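Local atomic coordinates of neuraminidase (PDB entry 4GDI), a protein that is a neuraminidase-like beta-propeller of bat influenza A virus, predicted to remove terminal sialic acid from glycoconjugates although its putative active site has diverged. Residues 207-212 against 223-229; 218-222 against 239-245; 290-295 against 307-313. Residues are numbered along the deposited sequence.

Overall arrangement
All three contacts lie within the beta-propeller. Contact 1 comes first. It pairs strands 208-214 and 224-228, the middle two of a four-stranded antiparallel sheet, and closes the loop between them. Contact 2 starts inside that loop, at 218-222, and ends beyond the sheet at 239-245, so contacts 1 and 2 cross. They touch where Thr212 CG2 meets Arg222 CB at 3.6 Å. Contact 2 ties the hairpin loop to the loop before strand 277-281, and both bind one calcium ion. Contact 3 follows in series. It pairs strands 289-296 and 309-311 of the next sheet, its centre about 16 Å from that of contact 2.

Contact 1: 207-212 against 223-229; sequences NLIKCT and PLLRFTK
Asn207 leads in with a positive phi (58°), and the chain is extended from Leu208 on. Segment 223-229 runs antiparallel to it, with strand axes 4.7 Å apart at closest and 163° between their directions. Leu208 packs its CD2 3.8 Å from Thr228 CG2. Ile209 and Phe227 form a hydrogen-bonded pair: Ile209 N to Phe227 O and Phe227 N to Ile209 O are both 2.8 Å. Phe227 has chi1 p, and Ile209 CB is 3.5 Å from the centroid of the Phe227 ring, a CH-pi contact over the face. This is the central hairpin of a four-stranded antiparallel blade of the neuraminidase beta-propeller. Lys210 and Arg226 form a non-hydrogen-bonded pair, CA to CA 4.5 Å. Both use chi1 m and lie on the face of Leu208. Their charges are met by acids outside the pair, Lys210 by Glu274, Arg226 by Asp273 and Glu301. Cys211 and Leu225 are hydrogen-bonded, Cys211 N to Leu225 O 2.8 Å and Leu225 N to Cys211 O 2.9 Å. Cys211 SG, in a disulfide with Cys202, sits at the Phe227 ring edge, 3.9 Å from Phe227 CE2. Thr212 OG1 lies 3.4 Å from Leu224 CD2 and is hydrogen-bonded to Ile271 N.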
loop_
_atom_site.group_PDB
_atom_site.type_symbol
_atom_site.label_atom_id
_atom_site.label_comp_id
_atom_site.label_asym_id
_atom_site.label_seq_id
_atom_site.Cartn_x
_atom_site.Cartn_y
_atom_site.Cartn_z
ATOM N N ASN A 207 10.042 34.532 10.013
ATOM C CA ASN A 207 10.722 34.986 8.791
ATOM C C ASN A 207 12.273 34.968 8.788
ATOM O O ASN A 207 12.906 35.545 7.901
ATOM C CB ASN A 207 10.205 36.372 8.404
ATOM C CG ASN A 207 8.729 36.352 8.015
ATOM O OD1 ASN A 207 8.381 36.106 6.857
ATOM N ND2 ASN A 207 7.856 36.603 8.987
ATOM N N LEU A 208 12.873 34.283 9.757
ATOM C CA LEU A 208 14.319 34.071 9.788
ATOM C C LEU A 208 14.629 32.610 9.526
ATOM O O LEU A 208 13.821 31.737 9.834
ATOM C CB LEU A 208 14.883 34.420 11.165
ATOM C CG LEU A 208 14.821 35.894 11.549
ATOM C CD1 LEU A 208 15.411 36.099 12.934
ATOM C CD2 LEU A 208 15.568 36.717 10.516
ATOM N N ILE A 209 15.799 32.349 8.962
ATOM C CA ILE A 209 16.262 30.991 8.778
ATOM C C ILE A 209 17.505 30.892 9.659
ATOM O O ILE A 209 18.372 31.756 9.607
ATOM C CB ILE A 209 16.620 30.675 7.307
ATOM C CG1 ILE A 209 15.429 30.926 6.356
ATOM C CG2 ILE A 209 17.101 29.208 7.171
ATOM C CD1 ILE A 209 15.172 32.388 6.039
ATOM N N LYS A 210 17.564 29.862 10.491
ATOM C CA LYS A 210 18.699 29.656 11.358
ATOM C C LYS A 210 19.253 28.266 11.111
ATOM O O LYS A 210 18.493 27.294 11.111
ATOM C CB LYS A 210 18.249 29.807 12.807
ATOM C CG LYS A 210 17.858 31.244 13.134
ATOM C CD LYS A 210 17.372 31.382 14.543
ATOM C CE LYS A 210 16.690 32.728 14.761
ATOM N NZ LYS A 210 16.119 32.751 16.129
ATOM N N CYS A 211 20.568 28.174 10.898
ATOM C CA CYS A 211 21.205 26.909 10.551
ATOM C C CYS A 211 22.432 26.657 11.429
ATOM O O CYS A 211 23.137 27.588 11.821
ATOM C CB CYS A 211 21.687 26.929 9.102
ATOM S SG CYS A 211 20.467 27.315 7.877
ATOM N N THR A 212 22.693 25.397 11.719
ATOM C CA THR A 212 23.915 25.022 12.390
ATOM C C THR A 212 24.782 24.307 11.389
ATOM O O THR A 212 24.294 23.466 10.632
ATOM C CB THR A 212 23.693 24.081 13.560
ATOM O OG1 THR A 212 22.810 24.688 14.497
ATOM C CG2 THR A 212 25.052 23.791 14.263
ATOM N N PRO A 223 29.792 26.423 13.996
ATOM C CA PRO A 223 29.408 27.763 13.544
ATOM C C PRO A 223 27.904 27.838 13.266
ATOM O O PRO A 223 27.267 26.837 12.904
ATOM C CB PRO A 223 30.197 27.941 12.247
ATOM C CG PRO A 223 30.390 26.549 11.735
ATOM C CD PRO A 223 30.507 25.662 12.954
ATOM N N LEU A 224 27.346 29.025 13.428
ATOM C CA LEU A 224 25.914 29.231 13.252
ATOM C C LEU A 224 25.623 30.277 12.211
ATOM O O LEU A 224 26.331 31.278 12.091
ATOM C CB LEU A 224 25.284 29.674 14.568
ATOM C CG LEU A 224 25.499 28.676 15.696
ATOM C CD1 LEU A 224 25.032 29.258 17.007
ATOM C CD2 LEU A 224 24.758 27.371 15.388
ATOM N N LEU A 225 24.552 30.056 11.463
ATOM C CA LEU A 225 24.167 30.998 10.434
ATOM C C LEU A 225 22.744 31.472 10.714
ATOM O O LEU A 225 21.874 30.674 11.044
ATOM C CB LEU A 225 24.264 30.335 9.062
ATOM C CG LEU A 225 23.674 31.079 7.866
ATOM C CD1 LEU A 225 24.474 32.317 7.494
ATOM C CD2 LEU A 225 23.565 30.109 6.681
ATOM N N ARG A 226 22.531 32.778 10.607
ATOM C CA ARG A 226 21.200 33.362 10.698
ATOM C C ARG A 226 21.016 34.189 9.452
ATOM O O ARG A 226 21.877 35.011 9.131
ATOM C CB ARG A 226 21.092 34.290 11.911
ATOM C CG ARG A 226 21.328 33.602 13.250
ATOM C CD ARG A 226 21.837 34.598 14.278
ATOM N NE ARG A 226 22.064 33.974 15.575
ATOM C CZ ARG A 226 22.629 34.589 16.605
ATOM N NH1 ARG A 226 23.055 35.841 16.486
ATOM N NH2 ARG A 226 22.772 33.951 17.755
ATOM N N PHE A 227 19.920 33.979 8.739
ATOM C CA PHE A 227 19.669 34.776 7.553
ATOM C C PHE A 227 18.191 35.036 7.317
ATOM O O PHE A 227 17.340 34.385 7.911
ATOM C CB PHE A 227 20.372 34.176 6.323
ATOM C CG PHE A 227 19.782 32.886 5.803
ATOM C CD1 PHE A 227 18.806 32.902 4.818
ATOM C CD2 PHE A 227 20.274 31.653 6.225
ATOM C CE1 PHE A 227 18.296 31.724 4.298
ATOM C CE2 PHE A 227 19.773 30.470 5.702
ATOM C CZ PHE A 227 18.784 30.503 4.735
ATOM N N THR A 228 17.909 36.046 6.499
ATOM C CA THR A 228 16.548 36.471 6.209
ATOM C C THR A 228 16.096 35.990 4.833
ATOM O O THR A 228 16.898 35.485 4.024
ATOM C CB THR A 228 16.416 38.001 6.226
ATOM O OG1 THR A 228 17.078 38.558 5.079
ATOM C CG2 THR A 228 17.017 38.611 7.508
ATOM N N LYS A 229 14.808 36.164 4.567
ATOM C CA LYS A 229 14.245 35.911 3.250
ATOM C C LYS A 229 14.937 36.731 2.168
ATOM O O LYS A 229 14.866 36.386 1.004
ATOM C CB LYS A 229 12.754 36.260 3.234
ATOM C CG LYS A 229 11.835 35.124 3.595
ATOM C CD LYS A 229 10.387 35.504 3.300
ATOM C CE LYS A 229 9.960 35.052 1.906
ATOM N NZ LYS A 229 8.709 35.721 1.464
#

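Contact 2: 218-222 against 239-245; sequences NDAKR and CNGAPTD. With CA (calcium ion), chain R.
Lys221, Asp245 and Arg222 have the most surface covered here. Neither segment is a regular helix or strand. Lys221 has its CA-to-CB bond away from 239-245, but its extended chain (chi1 m, then t, t, t) brings NZ to Asn240 O, a 3.0 Å hydrogen bond. The same NZ also bonds Lys257 O and Pro238 O. Lys221 N donates to Asp219 OD1 at 2.7 Å, an Asx turn. Asp245 N donates to Ala220 O at 3.0 Å, and Ala220 CB packs 4.0 Å from Pro243 CB. Arg222, m then t, t, brings one guanidinium face to Asp245 OD1. Arg222 NH2 is 3.7 Å from Asp245 OD1, a long salt bridge of charge alone. Ile267 is a further partner of both side chains. Two waters bridge Arg222 and Thr244. One accepts from Arg222 NH2 (2.8 Å) and donates to Thr244 O (3.0 Å); the other accepts from Arg222 N (2.9 Å) and donates to Thr244 OG1 (2.8 Å). Asp245, with chi1 t, turns OD2 to the calcium ion at 2.3 Å, and Asp219 O also binds it at 2.3 Å. A water 2.4 Å from the calcium and the backbone O atoms of Asn215, Gly263 and Gly265 complete a calcium site built by loops of the neuraminidase propeller.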
loop_
_atom_site.group_PDB
_atom_site.type_symbol
_atom_site.label_atom_id
_atom_site.label_comp_id
_atom_site.label_asym_id
_atom_site.label_seq_id
_atom_site.Cartn_x
_atom_site.Cartn_y
_atom_site.Cartn_z
ATOM N N ASN A 218 38.879 23.407 11.157
ATOM C CA ASN A 218 39.594 23.961 12.297
ATOM C C ASN A 218 38.705 24.398 13.458
ATOM O O ASN A 218 39.013 25.391 14.115
ATOM C CB ASN A 218 40.384 25.180 11.826
ATOM C CG ASN A 218 39.503 26.207 11.149
ATOM O OD1 ASN A 218 38.273 26.058 11.112
ATOM N ND2 ASN A 218 40.115 27.257 10.609
ATOM N N ASP A 219 37.610 23.687 13.721
ATOM C CA ASP A 219 36.750 24.066 14.845
ATOM C C ASP A 219 35.957 22.906 15.373
ATOM O O ASP A 219 35.388 22.120 14.613
ATOM C CB ASP A 219 35.794 25.210 14.460
ATOM C CG ASP A 219 35.236 25.963 15.670
ATOM O OD1 ASP A 219 35.506 25.585 16.835
ATOM O OD2 ASP A 219 34.496 26.952 15.453
ATOM N N ALA A 220 35.892 22.832 16.699
ATOM C CA ALA A 220 35.096 21.834 17.382
ATOM C C ALA A 220 33.838 22.478 17.971
ATOM O O ALA A 220 32.971 21.789 18.497
ATOM C CB ALA A 220 35.934 21.150 18.481
ATOM N N LYS A 221 33.746 23.801 17.895
ATOM C CA LYS A 221 32.459 24.448 18.105
ATOM C C LYS A 221 31.747 24.352 16.767
ATOM O O LYS A 221 32.390 24.123 15.736
ATOM C CB LYS A 221 32.619 25.913 18.524
ATOM C CG LYS A 221 32.772 26.119 20.030
ATOM C CD LYS A 221 33.158 27.559 20.346
ATOM C CE LYS A 221 33.301 27.774 21.854
ATOM N NZ LYS A 221 33.537 29.204 22.183
ATOM N N ARG A 222 30.431 24.508 16.774
ATOM C CA ARG A 222 29.680 24.529 15.515
ATOM C C ARG A 222 29.364 25.967 15.178
ATOM O O ARG A 222 28.773 26.667 15.989
ATOM C CB ARG A 222 28.390 23.731 15.647
ATOM C CG ARG A 222 28.616 22.281 16.002
ATOM C CD ARG A 222 27.303 21.536 16.071
ATOM N NE ARG A 222 27.469 20.114 16.336
ATOM C CZ ARG A 222 27.840 19.223 15.419
ATOM N NH1 ARG A 222 28.113 19.616 14.187
ATOM N NH2 ARG A 222 27.949 17.936 15.742
ATOM N N CYS A 239 29.535 31.136 22.247
ATOM C CA CYS A 239 30.409 31.853 23.163
ATOM C C CYS A 239 30.500 31.135 24.501
ATOM O O CYS A 239 30.990 31.694 25.476
ATOM C CB CYS A 239 29.919 33.301 23.343
ATOM S SG CYS A 239 29.955 34.273 21.817
ATOM N N ASN A 240 30.033 29.889 24.553
ATOM C CA ASN A 240 30.179 29.097 25.763
ATOM C C ASN A 240 31.545 28.420 25.735
ATOM O O ASN A 240 32.397 28.782 24.918
ATOM C CB ASN A 240 29.028 28.101 25.910
ATOM C CG ASN A 240 28.980 27.077 24.772
ATOM O OD1 ASN A 240 29.528 27.302 23.689
ATOM N ND2 ASN A 240 28.305 25.959 25.014
ATOM N N GLY A 241 31.766 27.457 26.625
ATOM C CA GLY A 241 33.051 26.777 26.698
ATOM C C GLY A 241 32.910 25.279 26.504
ATOM O O GLY A 241 33.806 24.519 26.849
ATOM N N ALA A 242 31.784 24.858 25.929
ATOM C CA ALA A 242 31.532 23.440 25.701
ATOM C C ALA A 242 31.321 23.178 24.213
ATOM O O ALA A 242 30.203 23.321 23.716
ATOM C CB ALA A 242 30.321 23.013 26.481
ATOM N N PRO A 243 32.392 22.813 23.492
ATOM C CA PRO A 243 32.284 22.485 22.061
ATOM C C PRO A 243 31.302 21.334 21.842
ATOM O O PRO A 243 31.179 20.520 22.745
ATOM C CB PRO A 243 33.712 22.066 21.690
ATOM C CG PRO A 243 34.574 22.690 22.732
ATOM C CD PRO A 243 33.769 22.661 23.981
ATOM N N THR A 244 30.608 21.262 20.699
ATOM C CA THR A 244 29.617 20.203 20.513
ATOM C C THR A 244 29.828 19.333 19.277
ATOM O O THR A 244 29.076 18.386 19.051
ATOM C CB THR A 244 28.158 20.747 20.480
ATOM O OG1 THR A 244 27.971 21.610 19.347
ATOM C CG2 THR A 244 27.833 21.490 21.753
ATOM N N ASP A 245 30.848 19.635 18.486
ATOM C CA ASP A 245 31.206 18.776 17.371
ATOM C C ASP A 245 31.766 17.457 17.937
ATOM O O ASP A 245 32.060 17.344 19.128
ATOM C CB ASP A 245 32.257 19.468 16.510
ATOM C CG ASP A 245 32.271 18.983 15.073
ATOM O OD1 ASP A 245 31.494 18.063 14.716
ATOM O OD2 ASP A 245 33.074 19.540 14.296
HETATM CA CA CA R . 35.188 20.019 13.627
HETATM O O HOH W 1 31.956 22.197 13.967
HETATM O O HOH W 2 26.426 17.512 18.010
HETATM O O HOH W 3 29.563 23.958 19.444
HETATM O O HOH W 4 35.940 18.758 15.553
#

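Contact 3: 290-295 against 307-313; sequences GFVLEQ and SLSYELF
A classic beta bulge interrupts this antiparallel pair, part of a propeller-blade sheet: Leu312 and Phe313 both face Phe291. The axes of strands 290-295 and 309-311 approach to 4.7 Å, with 170° between their N-to-C directions. Gly290 has phi 77°, and a CB there would clash with Phe313 O. Phe291 N donates to Phe313 O (2.9 Å). Phe291 O accepts from Phe313 N (3.2 Å) and, weakly, from Leu312 N (2.8 Å). Past the bulge, Val292 and Glu311 are a non-hydrogen-bonded pair. Leu293 and Tyr310 bond both ways, Leu293 N to Tyr310 O and Tyr310 N to Leu293 O, each 2.9 Å. Leu293 CD2 meets Leu312 CD1 at 3.8 Å. Gln295 N donates to Leu308 O and Ser307 N to Gln295 O, both 2.9 Å; Ser307 OG gives Gln295 OE1 a 2.6 Å bond. Glu311 forms a salt bridge with Lys283, and Tyr310 OH bonds Lys19 O. Strand 277-281 pairs with the other edge of strand 289-296, while Phe291, Leu312 and Phe313 pack against strand 338-346 of the neighbouring sheet.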
loop_
_atom_site.group_PDB
_atom_site.type_symbol
_atom_site.label_atom_id
_atom_site.label_comp_id
_atom_site.label_asym_id
_atom_site.label_seq_id
_atom_site.Cartn_x
_atom_site.Cartn_y
_atom_site.Cartn_z
ATOM N N GLY A 290 26.244 8.152 23.506
ATOM C CA GLY A 290 25.303 8.962 24.259
ATOM C C GLY A 290 24.873 10.202 23.492
ATOM O O GLY A 290 25.440 10.526 22.455
ATOM N N PHE A 291 23.865 10.894 24.012
ATOM C CA PHE A 291 23.444 12.177 23.452
ATOM C C PHE A 291 22.847 13.018 24.561
ATOM O O PHE A 291 21.968 12.568 25.314
ATOM C CB PHE A 291 22.428 11.974 22.327
ATOM C CG PHE A 291 22.421 13.066 21.290
ATOM C CD1 PHE A 291 23.510 13.270 20.462
ATOM C CD2 PHE A 291 21.299 13.849 21.103
ATOM C CE1 PHE A 291 23.492 14.256 19.493
ATOM C CE2 PHE A 291 21.278 14.839 20.123
ATOM C CZ PHE A 291 22.372 15.039 19.323
ATOM N N VAL A 292 23.318 14.255 24.653
ATOM C CA VAL A 292 22.947 15.136 25.749
ATOM C C VAL A 292 22.437 16.495 25.243
ATOM O O VAL A 292 23.086 17.160 24.430
ATOM C CB VAL A 292 24.158 15.341 26.681
ATOM C CG1 VAL A 292 23.839 16.354 27.772
ATOM C CG2 VAL A 292 24.571 14.014 27.288
ATOM N N LEU A 293 21.269 16.886 25.735
ATOM C CA LEU A 293 20.649 18.158 25.387
ATOM C C LEU A 293 20.793 19.105 26.582
ATOM O O LEU A 293 20.400 18.763 27.694
ATOM C CB LEU A 293 19.173 17.946 25.058
ATOM C CG LEU A 293 18.836 17.681 23.582
ATOM C CD1 LEU A 293 18.879 18.974 22.782
ATOM C CD2 LEU A 293 19.797 16.679 22.995
ATOM N N GLU A 294 21.371 20.279 26.362
ATOM C CA GLU A 294 21.541 21.250 27.445
ATOM C C GLU A 294 20.932 22.596 27.095
ATOM O O GLU A 294 21.119 23.121 25.993
ATOM C CB GLU A 294 23.016 21.399 27.789
ATOM C CG GLU A 294 23.616 20.112 28.373
ATOM C CD GLU A 294 25.104 20.222 28.654
ATOM O OE1 GLU A 294 25.885 20.337 27.687
ATOM O OE2 GLU A 294 25.488 20.182 29.842
ATOM N N GLN A 295 20.186 23.146 28.044
ATOM C CA GLN A 295 19.540 24.434 27.870
ATOM C C GLN A 295 20.395 25.575 28.428
ATOM O O GLN A 295 20.904 25.492 29.550
ATOM C CB GLN A 295 18.203 24.423 28.596
ATOM C CG GLN A 295 17.357 25.660 28.331
ATOM C CD GLN A 295 16.228 25.804 29.336
ATOM O OE1 GLN A 295 16.445 25.677 30.532
ATOM N NE2 GLN A 295 15.022 26.061 28.853
ATOM N N SER A 307 21.033 25.382 32.475
ATOM C CA SER A 307 20.010 25.063 33.465
ATOM C C SER A 307 19.571 23.611 33.270
ATOM O O SER A 307 20.187 22.693 33.817
ATOM C CB SER A 307 18.833 26.031 33.366
ATOM O OG SER A 307 18.450 26.213 32.017
ATOM N N LEU A 308 18.539 23.397 32.462
ATOM C CA LEU A 308 18.051 22.046 32.194
ATOM C C LEU A 308 19.105 21.232 31.453
ATOM O O LEU A 308 19.788 21.732 30.558
ATOM C CB LEU A 308 16.772 22.097 31.371
ATOM C CG LEU A 308 15.535 22.660 32.064
ATOM C CD1 LEU A 308 14.431 22.890 31.048
ATOM C CD2 LEU A 308 15.070 21.715 33.154
ATOM N N SER A 309 19.233 19.972 31.830
ATOM C CA SER A 309 20.148 19.079 31.150
ATOM C C SER A 309 19.539 17.682 31.066
ATOM O O SER A 309 19.011 17.156 32.044
ATOM C CB SER A 309 21.486 19.042 31.874
ATOM O OG SER A 309 22.374 18.161 31.220
ATOM N N TYR A 310 19.601 17.088 29.883
ATOM C CA TYR A 310 18.951 15.811 29.642
ATOM C C TYR A 310 19.882 14.860 28.915
ATOM O O TYR A 310 20.286 15.113 27.784
ATOM C CB TYR A 310 17.717 15.990 28.774
ATOM C CG TYR A 310 16.547 16.672 29.411
ATOM C CD1 TYR A 310 15.801 16.041 30.394
ATOM C CD2 TYR A 310 16.151 17.941 28.992
ATOM C CE1 TYR A 310 14.704 16.664 30.961
ATOM C CE2 TYR A 310 15.058 18.570 29.552
ATOM C CZ TYR A 310 14.337 17.929 30.535
ATOM O OH TYR A 310 13.250 18.560 31.090
ATOM N N GLU A 311 20.192 13.747 29.559
ATOM C CA GLU A 311 21.026 12.744 28.954
ATOM C C GLU A 311 20.072 11.776 28.292
ATOM O O GLU A 311 19.602 10.832 28.920
ATOM C CB GLU A 311 21.871 12.063 30.030
ATOM C CG GLU A 311 22.883 11.074 29.498
ATOM C CD GLU A 311 23.874 10.641 30.570
ATOM O OE1 GLU A 311 24.302 11.503 31.372
ATOM O OE2 GLU A 311 24.219 9.442 30.619
ATOM N N LEU A 312 19.754 12.038 27.028
ATOM C CA LEU A 312 18.761 11.240 26.312
ATOM C C LEU A 312 19.259 9.815 26.070
ATOM O O LEU A 312 18.491 8.851 26.159
ATOM C CB LEU A 312 18.410 11.901 24.982
ATOM C CG LEU A 312 17.705 13.256 25.088
ATOM C CD1 LEU A 312 17.382 13.789 23.671
ATOM C CD2 LEU A 312 16.443 13.147 25.942
ATOM N N PHE A 313 20.544 9.697 25.755
ATOM C CA PHE A 313 21.201 8.396 25.662
ATOM C C PHE A 313 22.515 8.476 26.440
ATOM O O PHE A 313 23.137 9.538 26.487
ATOM C CB PHE A 313 21.496 8.044 24.202
ATOM C CG PHE A 313 20.266 7.817 23.365
ATOM C CD1 PHE A 313 19.622 6.587 23.365
ATOM C CD2 PHE A 313 19.759 8.832 22.567
ATOM C CE1 PHE A 313 18.484 6.381 22.586
ATOM C CE2 PHE A 313 18.626 8.631 21.789
ATOM C CZ PHE A 313 17.989 7.406 21.798
#